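PDB 2GEY: AclR protein, which is a putative hydroxylase that probably acts in the biosynthesis of aromatic polyketide antibiotics in Streptomyces galilaeus. Local coordinates for residues 3-7 and 70-75; 25-29 and 47-51. The contacts are given in a common frame with arbitrary orientation. Where two conformers were deposited one is given. Numbering follows the deposited sequence.

In the fold
From the N terminus, helix 3-18 opens the chain, and its first turn is met by the hairpin joining strands 62-71 and 74-84; this is contact 1, closing a loop of 62 residues. Within that loop the chain passes through helix 23-26 and the short strands that follow, then into helix 44-57, where contact 2 (25-29 with 47-51) closes a smaller loop of 17 residues. Contact 2 is nested inside contact 1, centres about 20 Å apart, without touching. Contact 1 ties the first helix to the curved sheet beside the second subunit, whereas contact 2 joins the turn between helix 23-26 and strand 29-30 to helix 44-57, within the alpha+beta barrel, an NTF2-clan fold of the SnoaL family.

Contact 1 of 2, residues 3-7 and 70-75; sequences MAERK and AEEDRV
Residues 3-7 are helical (Lys7 N hydrogen-bonded to Met3 O, 2.9 Å) and lie against a beta hairpin. Strand ends 70-71 and 74-75 are joined by a type II' turn, Glu71 to Arg74 (Glu72 phi/psi 52/-127°), with hydrogen bonds Glu71 N to Arg74 O (3.1 Å) and Arg74 N to Glu71 O (2.9 Å). The register pairs Met3 with Ala70 (CA-CA 5.6 Å) and Lys7 with Val75 (6.4 Å). Met3 (m, t) sets CB 3.8 Å from Ala70 CB and SD 3.4 Å from Ala70 O. Arg6 (m, t, m) reaches the turn, with NE 3.9 Å from Asp73 CA and NH2 giving a weak hydrogen bond to Glu72 O (2.9 Å). NE donates to a water (2.9 Å) that donates to Glu72 O (2.7 Å) and Arg74 O (2.8 Å); Arg6 CB packs 3.7 Å from Val75 CG2. Lys7 CG lies 3.8 Å from Ala70 CB, and NZ salt-bridges Glu71 of the second subunit. Aliphatic parts of Met3, Arg6 and Lys7 pack on Ala70 and Val75, Arg6 holds Glu72 O by a weak direct bond and both Glu72 O and Arg74 O through one water, and reciprocal salt bridges place the contact at the dimer interface.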
loop_
_atom_site.group_PDB
_atom_site.type_symbol
_atom_site.label_atom_id
_atom_site.label_comp_id
_atom_site.label_asym_id
_atom_site.label_seq_id
_atom_site.Cartn_x
_atom_site.Cartn_y
_atom_site.Cartn_z
ATOM N N MET A 3 24.070 -3.033 4.089
ATOM C CA MET A 3 22.805 -2.403 3.736
ATOM C C MET A 3 22.973 -1.459 2.544
ATOM O O MET A 3 22.156 -1.454 1.642
ATOM C CB MET A 3 22.242 -1.636 4.935
ATOM C CG MET A 3 21.736 -2.531 6.056
ATOM S SD MET A 3 21.122 -1.615 7.479
ATOM C CE MET A 3 22.661 -1.182 8.284
ATOM N N ALA A 4 24.049 -0.675 2.551
ATOM C CA ALA A 4 24.330 0.268 1.470
ATOM C C ALA A 4 24.468 -0.447 0.126
ATOM O O ALA A 4 23.930 0.007 -0.883
ATOM C CB ALA A 4 25.585 1.047 1.778
ATOM N N GLU A 5 25.179 -1.574 0.119
ATOM C CA GLU A 5 25.389 -2.344 -1.106
ATOM C C GLU A 5 24.097 -2.976 -1.603
ATOM O O GLU A 5 23.835 -3.005 -2.810
ATOM C CB GLU A 5 26.455 -3.414 -0.882
ATOM C CG GLU A 5 27.841 -2.792 -0.768
ATOM C CD GLU A 5 28.839 -3.625 0.008
ATOM O OE1 GLU A 5 28.496 -4.723 0.518
ATOM O OE2 GLU A 5 29.993 -3.157 0.083
ATOM N N ARG A 6 23.287 -3.485 -0.679
ATOM C CA ARG A 6 22.014 -4.095 -1.060
ATOM C C ARG A 6 21.042 -3.041 -1.606
ATOM O O ARG A 6 20.333 -3.308 -2.578
ATOM C CB ARG A 6 21.414 -4.898 0.089
ATOM C CG ARG A 6 22.234 -6.152 0.395
ATOM C CD ARG A 6 21.616 -7.000 1.478
ATOM N NE ARG A 6 21.849 -6.471 2.820
ATOM C CZ ARG A 6 22.963 -6.656 3.533
ATOM N NH1 ARG A 6 23.983 -7.347 3.051
ATOM N NH2 ARG A 6 23.061 -6.133 4.750
ATOM N N LYS A 7 21.023 -1.851 -1.010
ATOM C CA LYS A 7 20.256 -0.728 -1.585
ATOM C C LYS A 7 20.710 -0.431 -3.013
ATOM O O LYS A 7 19.885 -0.304 -3.926
ATOM C CB LYS A 7 20.353 0.520 -0.715
ATOM C CG LYS A 7 19.566 0.376 0.578
ATOM C CD LYS A 7 19.412 1.695 1.337
ATOM C CE LYS A 7 20.701 2.160 1.985
ATOM N NZ LYS A 7 20.424 3.267 2.977
ATOM N N ALA A 70 16.651 -0.030 4.434
ATOM C CA ALA A 70 17.335 -1.308 4.577
ATOM C C ALA A 70 17.585 -1.622 6.045
ATOM O O ALA A 70 17.901 -0.727 6.836
ATOM C CB ALA A 70 18.636 -1.294 3.820
ATOM N N GLU A 71 17.429 -2.896 6.390
ATOM C CA GLU A 71 17.750 -3.399 7.722
ATOM C C GLU A 71 18.071 -4.877 7.587
ATOM O O GLU A 71 17.417 -5.592 6.820
ATOM C CB GLU A 71 16.589 -3.193 8.699
ATOM C CG GLU A 71 16.981 -3.377 10.177
ATOM C CD GLU A 71 15.832 -3.132 11.161
ATOM O OE1 GLU A 71 14.670 -3.145 10.745
ATOM O OE2 GLU A 71 16.100 -2.920 12.370
ATOM N N GLU A 72 19.075 -5.325 8.333
ATOM C CA GLU A 72 19.514 -6.710 8.243
ATOM C C GLU A 72 19.782 -7.068 6.768
ATOM O O GLU A 72 20.499 -6.357 6.073
ATOM C CB GLU A 72 18.452 -7.632 8.858
ATOM C CG GLU A 72 18.006 -7.251 10.257
ATOM C CD GLU A 72 16.959 -8.199 10.780
ATOM O OE1 GLU A 72 15.787 -8.088 10.359
ATOM O OE2 GLU A 72 17.317 -9.081 11.580
ATOM N N ASP A 73 19.167 -8.152 6.284
ATOM C CA ASP A 73 19.368 -8.616 4.900
ATOM C C ASP A 73 18.248 -8.180 3.944
ATOM O O ASP A 73 18.161 -8.680 2.809
ATOM C CB ASP A 73 19.540 -10.147 4.868
ATOM C CG ASP A 73 18.422 -10.904 5.596
ATOM O OD1 ASP A 73 17.470 -10.280 6.121
ATOM O OD2 ASP A 73 18.515 -12.156 5.664
ATOM N N ARG A 74 17.421 -7.230 4.385
ATOM C CA ARG A 74 16.272 -6.790 3.619
ATOM C C ARG A 74 16.381 -5.342 3.140
ATOM O O ARG A 74 17.056 -4.512 3.753
ATOM C CB ARG A 74 15.007 -6.949 4.459
ATOM C CG ARG A 74 14.626 -8.392 4.717
ATOM C CD ARG A 74 13.354 -8.502 5.545
ATOM N NE ARG A 74 13.579 -8.105 6.932
ATOM C CZ ARG A 74 12.896 -7.175 7.612
ATOM N NH1 ARG A 74 11.893 -6.498 7.074
ATOM N NH2 ARG A 74 13.229 -6.928 8.868
ATOM N N VAL A 75 15.682 -5.062 2.043
ATOM C CA VAL A 75 15.530 -3.714 1.512
ATOM C C VAL A 75 14.061 -3.545 1.116
ATOM O O VAL A 75 13.452 -4.493 0.604
ATOM C CB VAL A 75 16.423 -3.478 0.278
ATOM C CG1 VAL A 75 16.285 -2.028 -0.222
ATOM C CG2 VAL A 75 17.882 -3.807 0.588
HETATM O O HOH W 1 19.848 -4.762 3.948
#

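Contact 2 of 2, residues 25-29 and 47-51; sequences IIKHW and MVKLM
Met51, Trp29 and Val48 bury the most surface here (63, 52 and 40 Å²), on two segments whose nearest CA atoms, Ile26 and Val48, stand 8.5 Å apart. Residues 47-51 are one turn of helix 44-57, closed by the hydrogen bond Met51 N to Met47 O (2.9 Å); residues 25-29 leave helix 23-26 through a type I turn, with Trp29 N hydrogen-bonded to Ile26 O (3.0 Å). Met51 (m, t, p) points toward the turn, its SD 3.8 Å from Trp29 CH2 and its CE 3.9 Å from Ile25 CD1. Trp29, chi1 m and chi2 near 3°, extends its six-membered ring across the gap. The sulfur of Met51 lies 5.0 Å from that ring's centroid, 72° off the normal, an oblique Met-aromatic contact. Met47 CG approaches Trp29 CH2 at 3.9 Å, and Val48 CG2 lies 3.9 Å from Trp29 CZ3 and 3.6 Å from Ile26 CD1. No hydrogen bond crosses the interface. Trp29 also meets His35 edge-to-face, and Ile25 packs on Met13, Ala16 and Trp17 of helix 3-18. A helix-end turn, entering strand 29-30 at Trp29 and packed against helix 44-57, is consistent with the alpha+beta barrel of SnoaL-like, NTF2-clan proteins.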
loop_
_atom_site.group_PDB
_atom_site.type_symbol
_atom_site.label_atom_id
_atom_site.label_comp_id
_atom_site.label_asym_id
_atom_site.label_seq_id
_atom_site.Cartn_x
_atom_site.Cartn_y
_atom_site.Cartn_z
ATOM N N ILE A 25 16.770 -7.360 -14.322
ATOM C CA ILE A 25 16.128 -7.562 -13.036
ATOM C C ILE A 25 16.343 -9.013 -12.598
ATOM O O ILE A 25 16.851 -9.279 -11.506
ATOM C CB ILE A 25 14.609 -7.282 -13.134
ATOM C CG1 ILE A 25 14.357 -5.853 -13.626
ATOM C CG2 ILE A 25 13.915 -7.537 -11.804
ATOM C CD1 ILE A 25 13.017 -5.674 -14.223
ATOM N N ILE A 26 15.978 -9.953 -13.462
ATOM C CA ILE A 26 15.960 -11.368 -13.100
ATOM C C ILE A 26 17.375 -11.915 -12.832
ATOM O O ILE A 26 17.547 -12.912 -12.123
ATOM C CB ILE A 26 15.183 -12.185 -14.177
ATOM C CG1 ILE A 26 13.700 -11.786 -14.139
ATOM C CG2 ILE A 26 15.333 -13.680 -13.960
ATOM C CD1 ILE A 26 12.938 -12.052 -15.417
ATOM N N LYS A 27 18.392 -11.255 -13.383
ATOM C CA LYS A 27 19.778 -11.697 -13.148
ATOM C C LYS A 27 20.173 -11.621 -11.670
ATOM O O LYS A 27 21.141 -12.255 -11.251
ATOM C CB LYS A 27 20.762 -10.885 -13.990
ATOM C CG LYS A 27 20.875 -9.438 -13.608
ATOM C CD LYS A 27 21.749 -8.668 -14.582
ATOM C CE LYS A 27 23.212 -8.917 -14.350
ATOM N NZ LYS A 27 24.046 -7.938 -15.114
ATOM N N HIS A 28 19.432 -10.837 -10.891
ATOM C CA HIS A 28 19.710 -10.672 -9.465
ATOM C C HIS A 28 18.917 -11.631 -8.593
ATOM O O HIS A 28 19.098 -11.660 -7.372
ATOM C CB HIS A 28 19.418 -9.238 -9.050
ATOM C CG HIS A 28 20.326 -8.240 -9.686
ATOM N ND1 HIS A 28 21.672 -8.175 -9.396
ATOM C CD2 HIS A 28 20.095 -7.288 -10.622
ATOM C CE1 HIS A 28 22.224 -7.205 -10.104
ATOM N NE2 HIS A 28 21.291 -6.658 -10.862
ATOM N N TRP A 29 18.040 -12.418 -9.213
ATOM C CA TRP A 29 17.240 -13.384 -8.474
ATOM C C TRP A 29 18.039 -14.633 -8.201
ATOM O O TRP A 29 18.735 -15.141 -9.087
ATOM C CB TRP A 29 16.015 -13.793 -9.279
ATOM C CG TRP A 29 14.994 -12.753 -9.476
ATOM C CD1 TRP A 29 15.033 -11.460 -9.074
ATOM C CD2 TRP A 29 13.763 -12.923 -10.176
ATOM N NE1 TRP A 29 13.886 -10.808 -9.460
ATOM C CE2 TRP A 29 13.090 -11.690 -10.145
ATOM C CE3 TRP A 29 13.158 -14.008 -10.815
ATOM C CZ2 TRP A 29 11.833 -11.510 -10.738
ATOM C CZ3 TRP A 29 11.912 -13.825 -11.407
ATOM C CH2 TRP A 29 11.268 -12.589 -11.365
ATOM N N MET A 47 5.349 -14.721 -12.296
ATOM C CA MET A 47 5.901 -13.392 -12.054
ATOM C C MET A 47 6.490 -12.814 -13.341
ATOM O O MET A 47 6.191 -11.678 -13.716
ATOM C CB MET A 47 6.974 -13.461 -10.969
ATOM C CG MET A 47 7.506 -12.105 -10.523
ATOM S SD MET A 47 6.246 -10.971 -9.895
ATOM C CE MET A 47 5.318 -12.043 -8.815
ATOM N N VAL A 48 7.314 -13.598 -14.024
ATOM C CA VAL A 48 7.921 -13.135 -15.271
ATOM C C VAL A 48 6.847 -12.818 -16.319
ATOM O O VAL A 48 6.956 -11.826 -17.024
ATOM C CB VAL A 48 8.969 -14.138 -15.816
ATOM C CG1 VAL A 48 9.440 -13.727 -17.213
ATOM C CG2 VAL A 48 10.160 -14.213 -14.864
ATOM N N LYS A 49 5.806 -13.645 -16.404
ATOM C CA LYS A 49 4.696 -13.372 -17.318
ATOM C C LYS A 49 4.003 -12.047 -17.024
ATOM O O LYS A 49 3.623 -11.335 -17.952
ATOM C CB LYS A 49 3.666 -14.506 -17.296
ATOM C CG LYS A 49 4.174 -15.762 -17.943
ATOM C CD LYS A 49 3.161 -16.893 -17.876
ATOM C CE LYS A 49 3.800 -18.213 -18.256
ATOM N NZ LYS A 49 2.796 -19.312 -18.295
ATOM N N LEU A 50 3.831 -11.727 -15.743
ATOM C CA LEU A 50 3.205 -10.466 -15.344
ATOM C C LEU A 50 4.108 -9.301 -15.694
ATOM O O LEU A 50 3.637 -8.233 -16.084
ATOM C CB LEU A 50 2.923 -10.443 -13.841
ATOM C CG LEU A 50 1.808 -11.370 -13.358
ATOM C CD1 LEU A 50 1.847 -11.456 -11.842
ATOM C CD2 LEU A 50 0.452 -10.872 -13.845
ATOM N N MET A 51 5.414 -9.510 -15.536
ATOM C CA MET A 51 6.392 -8.479 -15.865
ATOM C C MET A 51 6.379 -8.207 -17.369
ATOM O O MET A 51 6.333 -7.052 -17.789
ATOM C CB MET A 51 7.790 -8.902 -15.397
ATOM C CG MET A 51 7.911 -8.972 -13.879
ATOM S SD MET A 51 9.375 -9.860 -13.305
ATOM C CE MET A 51 10.661 -8.694 -13.734
#